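Local coordinates for protein ZYG-9 (Caenorhabditis elegans, PDB 2OF3) that organises microtubules and spindle poles during mitosis and meiosis in the one-cell embryo and helps to position the oocyte nucleus, at residues 114-119 against 156-161; 69-74 against 108-113; 151-156 against 188-193; 133-138 against 169-174. One frame throughout, in Å; residues are numbered along the deposited sequence.

All four contacts join helices that run in roughly the same direction, at 23° to 39°, in one all-helical TOG domain, with one helix between the partners, or two in contact 2. Contacts 1, 2 and 3 run along one layer: helix 101-120 serves contacts 1 and 2, helix 146-163 serves contacts 1 and 3, and Val156 belongs to both of the latter. Contact 4, between helices 127-139 and 165-174, is buried, its centre about 5 Å from that of the chain; the others are only partly buried. Chemistry follows place: contact 4 is almost wholly apolar, with a methionine at its middle, whereas contacts 1, 2 and 3 add charged side chains at their partly exposed margins.

Contact 1: 114-119 against 156-161; sequences IVELIR and VNVLSD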
# COMPACT_ATOMS: atom_id res chain seq x y z
N ILE A 114 -5.65 11.66 2.24
CA ILE A 114 -4.32 12.08 1.78
C ILE A 114 -4.03 11.59 0.35
O ILE A 114 -3.63 12.38 -0.51
CB ILE A 114 -3.17 11.64 2.79
CG1 ILE A 114 -3.18 12.50 4.06
CG2 ILE A 114 -1.78 11.76 2.13
CD1 ILE A 114 -2.33 11.88 5.16
N VAL A 115 -4.26 10.31 0.07
CA VAL A 115 -3.97 9.77 -1.29
C VAL A 115 -4.93 10.31 -2.36
O VAL A 115 -4.51 10.54 -3.51
CB VAL A 115 -3.82 8.21 -1.33
CG1 VAL A 115 -2.78 7.78 -0.32
CG2 VAL A 115 -5.17 7.51 -1.01
N GLU A 116 -6.19 10.56 -1.98
CA GLU A 116 -7.13 11.33 -2.87
C GLU A 116 -6.69 12.75 -3.18
O GLU A 116 -6.76 13.14 -4.33
CB GLU A 116 -8.52 11.34 -2.29
CG GLU A 116 -9.22 10.08 -2.72
CD GLU A 116 -10.54 9.88 -2.01
OE1 GLU A 116 -10.81 10.62 -1.02
OE2 GLU A 116 -11.26 8.95 -2.44
N LEU A 117 -6.17 13.49 -2.19
CA LEU A 117 -5.62 14.81 -2.45
C LEU A 117 -4.38 14.77 -3.30
O LEU A 117 -4.20 15.61 -4.20
CB LEU A 117 -5.27 15.54 -1.13
CG LEU A 117 -6.42 16.19 -0.33
CD1 LEU A 117 -5.93 16.53 1.13
CD2 LEU A 117 -6.88 17.41 -1.11
N ILE A 118 -3.50 13.79 -3.05
CA ILE A 118 -2.34 13.60 -3.94
C ILE A 118 -2.83 13.31 -5.36
O ILE A 118 -2.35 13.95 -6.34
CB ILE A 118 -1.43 12.46 -3.42
CG1 ILE A 118 -0.77 12.85 -2.10
CG2 ILE A 118 -0.35 12.02 -4.51
CD1 ILE A 118 -0.09 11.60 -1.34
N ARG A 119 -3.77 12.37 -5.50
CA ARG A 119 -4.27 12.04 -6.85
C ARG A 119 -4.92 13.26 -7.55
O ARG A 119 -4.53 13.64 -8.66
CB ARG A 119 -5.27 10.87 -6.81
CG ARG A 119 -5.86 10.56 -8.21
CD ARG A 119 -7.14 9.72 -8.09
NE ARG A 119 -8.11 10.50 -7.35
CZ ARG A 119 -9.16 10.01 -6.71
NH1 ARG A 119 -9.43 8.69 -6.69
NH2 ARG A 119 -9.96 10.87 -6.06
N VAL A 156 -5.51 1.34 -1.79
CA VAL A 156 -4.64 0.77 -2.82
C VAL A 156 -5.10 1.22 -4.20
O VAL A 156 -4.27 1.49 -5.05
CB VAL A 156 -4.63 -0.76 -2.71
CG1 VAL A 156 -3.85 -1.36 -3.90
CG2 VAL A 156 -3.95 -1.19 -1.39
N ASN A 157 -6.41 1.25 -4.47
CA ASN A 157 -6.94 1.62 -5.80
C ASN A 157 -6.63 3.08 -6.17
O ASN A 157 -6.33 3.39 -7.33
CB ASN A 157 -8.48 1.39 -5.88
CG ASN A 157 -8.86 -0.09 -5.98
OD1 ASN A 157 -8.01 -0.96 -6.26
ND2 ASN A 157 -10.15 -0.39 -5.74
N VAL A 158 -6.64 3.97 -5.19
CA VAL A 158 -6.17 5.37 -5.44
C VAL A 158 -4.65 5.44 -5.74
O VAL A 158 -4.22 6.07 -6.72
CB VAL A 158 -6.55 6.31 -4.26
CG1 VAL A 158 -6.10 7.74 -4.52
CG2 VAL A 158 -8.09 6.27 -4.02
N LEU A 159 -3.84 4.76 -4.93
CA LEU A 159 -2.41 4.73 -5.15
C LEU A 159 -2.03 4.11 -6.48
O LEU A 159 -1.04 4.51 -7.08
CB LEU A 159 -1.72 3.93 -4.02
CG LEU A 159 -1.61 4.64 -2.68
CD1 LEU A 159 -1.37 3.64 -1.53
CD2 LEU A 159 -0.48 5.66 -2.78
N SER A 160 -2.77 3.11 -6.94
CA SER A 160 -2.51 2.48 -8.24
C SER A 160 -2.66 3.53 -9.32
O SER A 160 -1.96 3.47 -10.31
CB SER A 160 -3.52 1.35 -8.53
OG SER A 160 -3.44 0.27 -7.61
N ASP A 161 -3.59 4.46 -9.17
CA ASP A 161 -3.73 5.55 -10.13
C ASP A 161 -2.58 6.51 -10.07
O ASP A 161 -2.14 6.95 -11.10
CB ASP A 161 -5.01 6.36 -9.93
CG ASP A 161 -6.27 5.61 -10.40
OD1 ASP A 161 -6.15 4.67 -11.23
OD2 ASP A 161 -7.39 5.98 -9.94
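Val158 of helix 146-163 presses against one turn of helix 101-120, touching Val115, Glu116 and Arg119. Its CB already lies 3.7 Å from Val115 CG2. From there the side chain forks. CG1, anti to the backbone N (chi1 -179°), reaches the backbone of the other helix and comes within 3.4 Å of Val115 O, while on its flank it meets Val115 CG2 at 3.6 Å. That carbonyl accepts the helix bond from Arg119 N, and the methyl packs against it. CG2, the other branch, faces the more polar side: it sits 3.8 Å from Arg119 NH1, approaching the guanidinium obliquely, and touches Glu116 CG at 4.2 Å. Beside Val158, the next residue also takes part: Val115 CG1 meets Leu159 CD2 at 4.0 Å, the two side chains crossing at about a right angle. Leu159 starts out away from helix 101-120, but its tip swings back, and it also packs on Phe133, Val134 and Leu137 of helix 127-139. At the outer margin Arg119 and Asp161 lie side by side, pointing the same way. Their nearest charged atoms, Arg119 NH1 and Asp161 OD2, are 4.7 Å apart, too far for a salt bridge, though opposite charges at this spacing probably still attract. The short axes run 9.3 Å apart at 23°, the shallow, nearly parallel crossing seen where helices of one layer stack in the HEAT-like solenoid of a TOG domain.

Contact 2: 69-74 against 108-113; sequences SLVRLA and LELCKV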
# COMPACT_ATOMS: atom_id res chain seq x y z
N SER A 69 -8.57 16.14 14.23
CA SER A 69 -8.03 17.40 13.79
C SER A 69 -7.47 17.29 12.38
O SER A 69 -7.59 18.23 11.59
CB SER A 69 -6.86 17.85 14.70
OG SER A 69 -7.29 18.13 16.01
N LEU A 70 -6.79 16.18 12.09
CA LEU A 70 -6.08 16.04 10.80
C LEU A 70 -7.10 15.84 9.68
O LEU A 70 -7.00 16.46 8.59
CB LEU A 70 -5.03 14.89 10.85
CG LEU A 70 -3.72 15.10 11.64
CD1 LEU A 70 -2.93 13.84 11.78
CD2 LEU A 70 -2.84 16.16 10.96
N VAL A 71 -8.09 14.98 9.94
CA VAL A 71 -9.17 14.74 8.94
C VAL A 71 -9.93 16.04 8.61
O VAL A 71 -10.20 16.31 7.44
CB VAL A 71 -10.07 13.52 9.30
CG1 VAL A 71 -11.42 13.58 8.64
CG2 VAL A 71 -9.35 12.20 8.95
N ARG A 72 -10.17 16.88 9.61
CA ARG A 72 -10.85 18.17 9.39
C ARG A 72 -10.07 19.15 8.54
O ARG A 72 -10.70 20.00 7.86
CB ARG A 72 -11.25 18.86 10.71
CG ARG A 72 -12.32 18.10 11.48
CD ARG A 72 -12.57 18.64 12.92
NE ARG A 72 -13.34 17.66 13.71
CZ ARG A 72 -14.63 17.35 13.53
NH1 ARG A 72 -15.35 17.96 12.57
NH2 ARG A 72 -15.23 16.43 14.31
N LEU A 73 -8.73 19.05 8.52
CA LEU A 73 -7.92 19.90 7.63
C LEU A 73 -8.20 19.68 6.17
O LEU A 73 -8.02 20.56 5.37
CB LEU A 73 -6.41 19.71 7.88
CG LEU A 73 -5.94 20.06 9.28
CD1 LEU A 73 -4.42 19.82 9.32
CD2 LEU A 73 -6.27 21.53 9.59
N ALA A 74 -8.62 18.49 5.78
CA ALA A 74 -9.09 18.27 4.41
C ALA A 74 -10.12 19.33 3.94
O ALA A 74 -10.19 19.63 2.74
CB ALA A 74 -9.68 16.91 4.28
N LEU A 108 -7.22 4.80 8.53
CA LEU A 108 -7.44 4.53 7.11
C LEU A 108 -8.21 5.62 6.44
O LEU A 108 -8.01 5.90 5.26
CB LEU A 108 -8.10 3.16 6.90
CG LEU A 108 -7.19 2.03 7.41
CD1 LEU A 108 -8.04 0.79 7.33
CD2 LEU A 108 -5.95 1.85 6.50
N GLU A 109 -9.09 6.29 7.19
CA GLU A 109 -9.82 7.44 6.67
C GLU A 109 -8.87 8.56 6.39
O GLU A 109 -8.99 9.21 5.34
CB GLU A 109 -10.85 7.86 7.70
CG GLU A 109 -11.56 9.11 7.43
CD GLU A 109 -12.51 9.45 8.60
OE1 GLU A 109 -12.80 8.58 9.46
OE2 GLU A 109 -12.98 10.60 8.64
N LEU A 110 -7.93 8.80 7.30
CA LEU A 110 -6.86 9.79 7.00
C LEU A 110 -6.02 9.41 5.78
O LEU A 110 -5.75 10.27 4.94
CB LEU A 110 -5.95 10.09 8.21
CG LEU A 110 -4.90 11.18 7.99
CD1 LEU A 110 -5.54 12.54 7.55
CD2 LEU A 110 -4.06 11.38 9.24
N CYS A 111 -5.62 8.14 5.67
CA CYS A 111 -4.80 7.68 4.54
C CYS A 111 -5.56 7.92 3.25
O CYS A 111 -4.99 8.40 2.28
CB CYS A 111 -4.46 6.18 4.66
SG CYS A 111 -3.33 5.81 6.01
N LYS A 112 -6.85 7.58 3.23
CA LYS A 112 -7.71 7.80 2.05
C LYS A 112 -7.78 9.26 1.59
O LYS A 112 -7.63 9.56 0.40
CB LYS A 112 -9.11 7.19 2.31
CG LYS A 112 -10.15 7.33 1.17
CD LYS A 112 -9.97 6.26 0.08
CE LYS A 112 -11.08 6.42 -1.02
NZ LYS A 112 -12.43 6.12 -0.39
N VAL A 113 -7.98 10.16 2.53
CA VAL A 113 -8.09 11.58 2.23
C VAL A 113 -6.77 12.07 1.64
O VAL A 113 -6.75 12.82 0.67
CB VAL A 113 -8.45 12.32 3.58
CG1 VAL A 113 -7.96 13.70 3.66
CG2 VAL A 113 -9.99 12.25 3.84
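Leu110 turns its CG anti to the backbone N (chi1 -176°), Leu70 carries its own anti to the carbonyl carbon (chi1 -74°), and the two side chains cross obliquely between helices 101-120 and 60-76. Leu110 CD2 touches Leu70 CD1 at 3.7 Å and Leu70 CB at 4.0 Å. The other branch of Leu110, CD1, lies 4.1 Å from Val71 CG2. An alanine in place of Leu110 would probably open a gap beside Leu70, whose CD1 would lose its partner methyl, and leave Val71 CG2 with less to pack on. Val71 also meets Glu109, whose extended chain crosses it at about a right angle and brings OE2 to 3.4 Å from Val71 CG1. That contact sets a carboxylate oxygen against a methyl; the acid's other oxygen, OE1, forms a weak, long ion pair with Lys106. One turn on, small groups meet: Ala74 CB lies against Val113 CG1 at 3.7 Å. Around this pair of helices, Leu88 of helix 85-95 touches Leu70 and Cys92 of the same helix touches Leu110, Leu81 of helix 78-83 touches both Ala74 and Val113, and helix 146-163 packs on Leu108, Cys111 and Lys112 at the far side of helix 101-120.

Contact 3: 151-156 against 188-193; sequences SVRDIV and LLVIEY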
# COMPACT_ATOMS: atom_id res chain seq x y z
N SER A 151 -11.56 -1.27 2.95
CA SER A 151 -11.11 0.11 3.14
C SER A 151 -9.67 0.22 2.68
O SER A 151 -9.27 1.23 2.08
CB SER A 151 -11.19 0.50 4.63
OG SER A 151 -12.55 0.78 4.98
N VAL A 152 -8.90 -0.83 2.97
CA VAL A 152 -7.49 -0.92 2.56
C VAL A 152 -7.42 -1.00 1.04
O VAL A 152 -6.64 -0.26 0.45
CB VAL A 152 -6.80 -2.09 3.21
CG1 VAL A 152 -5.41 -2.31 2.58
CG2 VAL A 152 -6.75 -1.87 4.78
N ARG A 153 -8.28 -1.79 0.40
CA ARG A 153 -8.21 -1.91 -1.04
C ARG A 153 -8.61 -0.65 -1.71
O ARG A 153 -8.05 -0.34 -2.77
CB ARG A 153 -9.06 -3.06 -1.61
CG ARG A 153 -9.32 -2.98 -3.13
CD ARG A 153 -8.01 -3.08 -4.06
NE ARG A 153 -8.02 -4.44 -4.51
CZ ARG A 153 -8.48 -4.97 -5.66
NH1 ARG A 153 -8.84 -4.31 -6.78
NH2 ARG A 153 -8.45 -6.26 -5.67
N ASP A 154 -9.55 0.09 -1.14
CA ASP A 154 -9.93 1.41 -1.72
C ASP A 154 -8.75 2.37 -1.72
O ASP A 154 -8.58 3.14 -2.68
CB ASP A 154 -11.09 2.08 -0.97
CG ASP A 154 -12.41 1.30 -1.08
OD1 ASP A 154 -12.62 0.61 -2.13
OD2 ASP A 154 -13.21 1.38 -0.11
N ILE A 155 -7.93 2.34 -0.66
CA ILE A 155 -6.68 3.18 -0.66
C ILE A 155 -5.67 2.65 -1.70
O ILE A 155 -5.09 3.40 -2.42
CB ILE A 155 -6.01 3.27 0.76
CG1 ILE A 155 -6.91 3.99 1.75
CG2 ILE A 155 -4.59 3.94 0.72
CD1 ILE A 155 -6.71 3.44 3.16
N VAL A 156 -5.51 1.34 -1.79
CA VAL A 156 -4.64 0.77 -2.82
C VAL A 156 -5.10 1.22 -4.20
O VAL A 156 -4.27 1.49 -5.05
CB VAL A 156 -4.63 -0.76 -2.71
CG1 VAL A 156 -3.85 -1.36 -3.90
CG2 VAL A 156 -3.95 -1.19 -1.39
N LEU A 188 -2.63 -10.71 -4.74
CA LEU A 188 -2.92 -11.34 -6.04
C LEU A 188 -4.10 -10.74 -6.75
O LEU A 188 -4.08 -10.57 -7.97
CB LEU A 188 -3.14 -12.87 -5.89
CG LEU A 188 -1.86 -13.65 -5.56
CD1 LEU A 188 -2.19 -15.10 -5.11
CD2 LEU A 188 -0.76 -13.55 -6.71
N LEU A 189 -5.16 -10.45 -6.01
CA LEU A 189 -6.38 -9.83 -6.58
C LEU A 189 -6.09 -8.46 -7.19
O LEU A 189 -6.66 -8.11 -8.20
CB LEU A 189 -7.51 -9.69 -5.52
CG LEU A 189 -8.08 -11.04 -5.06
CD1 LEU A 189 -9.07 -10.78 -3.96
CD2 LEU A 189 -8.73 -11.89 -6.20
N VAL A 190 -5.24 -7.67 -6.55
CA VAL A 190 -4.82 -6.39 -7.15
C VAL A 190 -4.03 -6.62 -8.49
O VAL A 190 -4.34 -6.00 -9.53
CB VAL A 190 -3.98 -5.52 -6.16
CG1 VAL A 190 -3.60 -4.17 -6.85
CG2 VAL A 190 -4.80 -5.22 -4.88
N ILE A 191 -3.05 -7.53 -8.47
CA ILE A 191 -2.37 -7.92 -9.71
C ILE A 191 -3.36 -8.39 -10.75
O ILE A 191 -3.27 -7.98 -11.90
CB ILE A 191 -1.30 -8.97 -9.43
CG1 ILE A 191 -0.17 -8.36 -8.54
CG2 ILE A 191 -0.77 -9.58 -10.78
CD1 ILE A 191 0.81 -9.40 -7.87
N GLU A 192 -4.33 -9.22 -10.38
CA GLU A 192 -5.30 -9.65 -11.35
C GLU A 192 -6.04 -8.45 -11.97
O GLU A 192 -6.26 -8.38 -13.18
CB GLU A 192 -6.30 -10.63 -10.71
CG GLU A 192 -7.32 -11.10 -11.73
CD GLU A 192 -8.53 -11.77 -11.14
OE1 GLU A 192 -8.52 -12.12 -9.93
OE2 GLU A 192 -9.49 -11.96 -11.92
N TYR A 193 -6.41 -7.47 -11.16
CA TYR A 193 -7.10 -6.31 -11.65
C TYR A 193 -6.24 -5.44 -12.60
O TYR A 193 -6.75 -4.91 -13.59
CB TYR A 193 -7.56 -5.57 -10.42
CG TYR A 193 -7.97 -4.14 -10.55
CD1 TYR A 193 -9.20 -3.77 -11.14
CD2 TYR A 193 -7.16 -3.15 -10.02
CE1 TYR A 193 -9.58 -2.39 -11.22
CE2 TYR A 193 -7.51 -1.82 -10.07
CZ TYR A 193 -8.72 -1.44 -10.67
OH TYR A 193 -9.01 -0.06 -10.65
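Arg153 reaches from helix 146-163 across to Leu189, Val190 and Tyr193 of helix 181-198, joining neighbouring helices in one layer of the TOG domain's HEAT-like solenoid. With 11.8 Å between the short axes, a long side chain does much of the bridging. The apolar part is small: Val156 CG1 meets Val190 CG1 at 4.1 Å, with Leu138 of helix 127-139 also packing on Val156. The rest is guanidinium against hydrocarbon and ring. The arginine bends at chi2 and chi3, sliding past Val190 in the opposite direction, and Val190 CG2 lies over one face of its guanidinium, 3.3 Å from Arg153 NE. Leu189 CB comes instead to the edge, 3.6 Å from Arg153 NH2 and near the plane. Within its own helix, Arg153 NH1 also makes a weak hydrogen bond to Asn157 OD1. A methionine in place of Arg153 would probably leave the face of Tyr193 and the flank of Leu189 without the planar group that spans them, and Asn157 OD1 without that weak bond. On the aromatic side, the guanidinium and ring planes are 43° apart, and Arg153 NH1 stands over one face of Tyr193, 3.8 Å from Tyr193 CD2.

Contact 4: 133-138 against 169-174; sequences FVPYLL and TPMLLD
Met171 of helix 165-174 fits its thioether against Val134 and Pro135 of helix 127-139. Its sulfur is shared: Met171 SD lies 3.8 Å from Val134 CB and also 3.8 Å from Pro135 CD. The terminal methyl, CE, goes to the valine, 3.8 Å from Val134 CG1, and the two side chains cross at about a right angle. A bend at the last torsion (chi3 -59°) turns CE out of the extended line of the chain and toward Val134. Further along, Leu138 takes over. Its CD1 rests 3.8 Å from the carbonyl oxygen Met171 O, and its CD2 meets Leu172 CD2 at 3.9 Å, again with the side chains crossing at about a right angle. Leu172 does not start straight toward helix 127-139, but its end draws closer.

Around these groups, Val190 and Tyr194 of helix 181-198 pack on Leu172. Pro135 and Pro170 have no N-H to give to the turn before, and both helices are kinked there; Tyr136 N makes only a weak bond, to Phe133 O. The ring carbons CG and CD of Pro135 lie against Met171 SD. The short axes pass 10.0 Å apart at 37°.

Sulfur, methyls and a proline ring meet here without a charged group among them, and the one polar atom touched, Met171 O, faces a leucine methyl. Cohesion between these two segments therefore probably rests mainly on shape, dispersion and the burial of apolar surface rather than on directional bonding.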
# COMPACT_ATOMS: atom_id res chain seq x y z
N PHE A 133 5.39 3.96 2.47
CA PHE A 133 4.00 3.78 2.89
C PHE A 133 3.40 2.43 2.46
O PHE A 133 2.83 1.69 3.28
CB PHE A 133 3.09 4.93 2.39
CG PHE A 133 1.62 4.76 2.81
CD1 PHE A 133 1.27 4.67 4.17
CD2 PHE A 133 0.62 4.68 1.87
CE1 PHE A 133 -0.10 4.51 4.59
CE2 PHE A 133 -0.75 4.52 2.28
CZ PHE A 133 -1.08 4.41 3.62
N VAL A 134 3.49 2.15 1.17
CA VAL A 134 2.78 1.03 0.56
C VAL A 134 3.08 -0.33 1.18
O VAL A 134 2.14 -1.05 1.43
CB VAL A 134 2.90 1.03 -1.01
CG1 VAL A 134 2.19 -0.27 -1.65
CG2 VAL A 134 2.27 2.31 -1.54
N PRO A 135 4.37 -0.71 1.40
CA PRO A 135 4.64 -2.00 2.00
C PRO A 135 3.96 -2.20 3.35
O PRO A 135 3.56 -3.37 3.69
CB PRO A 135 6.19 -2.04 2.09
CG PRO A 135 6.61 -1.22 0.93
CD PRO A 135 5.62 -0.05 1.02
N TYR A 136 3.78 -1.12 4.10
CA TYR A 136 3.10 -1.28 5.41
C TYR A 136 1.60 -1.31 5.25
O TYR A 136 0.93 -2.02 6.00
CB TYR A 136 3.48 -0.17 6.37
CG TYR A 136 4.96 -0.19 6.59
CD1 TYR A 136 5.54 -1.17 7.38
CD2 TYR A 136 5.79 0.75 5.93
CE1 TYR A 136 6.96 -1.24 7.55
CE2 TYR A 136 7.22 0.71 6.07
CZ TYR A 136 7.76 -0.29 6.89
OH TYR A 136 9.11 -0.33 7.04
N LEU A 137 1.06 -0.53 4.31
CA LEU A 137 -0.39 -0.56 4.04
C LEU A 137 -0.79 -1.96 3.62
O LEU A 137 -1.90 -2.42 3.99
CB LEU A 137 -0.80 0.44 2.97
CG LEU A 137 -2.27 0.40 2.52
CD1 LEU A 137 -3.19 1.08 3.57
CD2 LEU A 137 -2.34 1.10 1.21
N LEU A 138 0.08 -2.63 2.86
CA LEU A 138 -0.21 -4.00 2.41
C LEU A 138 -0.29 -5.03 3.53
O LEU A 138 -0.98 -6.06 3.39
CB LEU A 138 0.75 -4.44 1.28
CG LEU A 138 0.63 -3.64 -0.00
CD1 LEU A 138 1.67 -4.13 -0.97
CD2 LEU A 138 -0.76 -3.73 -0.61
N THR A 169 3.52 -3.14 -8.67
CA THR A 169 3.53 -4.61 -8.74
C THR A 169 4.68 -5.25 -8.00
O THR A 169 4.44 -6.25 -7.32
CB THR A 169 3.43 -5.09 -10.19
OG1 THR A 169 2.20 -4.62 -10.71
CG2 THR A 169 3.48 -6.66 -10.33
N PRO A 170 5.91 -4.69 -8.08
CA PRO A 170 7.02 -5.28 -7.28
C PRO A 170 6.72 -5.38 -5.76
O PRO A 170 7.13 -6.36 -5.09
CB PRO A 170 8.19 -4.29 -7.54
CG PRO A 170 7.88 -3.64 -8.85
CD PRO A 170 6.37 -3.56 -8.93
N MET A 171 6.01 -4.39 -5.20
CA MET A 171 5.66 -4.39 -3.78
C MET A 171 4.54 -5.41 -3.54
O MET A 171 4.54 -6.09 -2.52
CB MET A 171 5.19 -2.98 -3.36
CG MET A 171 6.40 -1.94 -3.20
SD MET A 171 6.01 -0.25 -2.79
CE MET A 171 5.00 0.19 -4.11
N LEU A 172 3.59 -5.50 -4.48
CA LEU A 172 2.52 -6.51 -4.40
C LEU A 172 3.10 -7.91 -4.52
O LEU A 172 2.69 -8.80 -3.76
CB LEU A 172 1.46 -6.27 -5.46
CG LEU A 172 0.60 -5.05 -5.20
CD1 LEU A 172 -0.02 -4.70 -6.52
CD2 LEU A 172 -0.49 -5.36 -4.11
N LEU A 173 4.10 -8.12 -5.41
CA LEU A 173 4.83 -9.41 -5.50
C LEU A 173 5.55 -9.72 -4.24
O LEU A 173 5.51 -10.87 -3.73
CB LEU A 173 5.75 -9.51 -6.76
CG LEU A 173 5.06 -9.47 -8.13
CD1 LEU A 173 6.09 -9.29 -9.26
CD2 LEU A 173 4.15 -10.76 -8.42
N ASP A 174 6.22 -8.72 -3.67
CA ASP A 174 6.96 -8.92 -2.44
C ASP A 174 6.05 -9.35 -1.28
O ASP A 174 6.41 -10.17 -0.42
CB ASP A 174 7.70 -7.64 -2.05
CG ASP A 174 8.96 -7.94 -1.22
OD1 ASP A 174 9.82 -8.77 -1.69
OD2 ASP A 174 9.10 -7.38 -0.09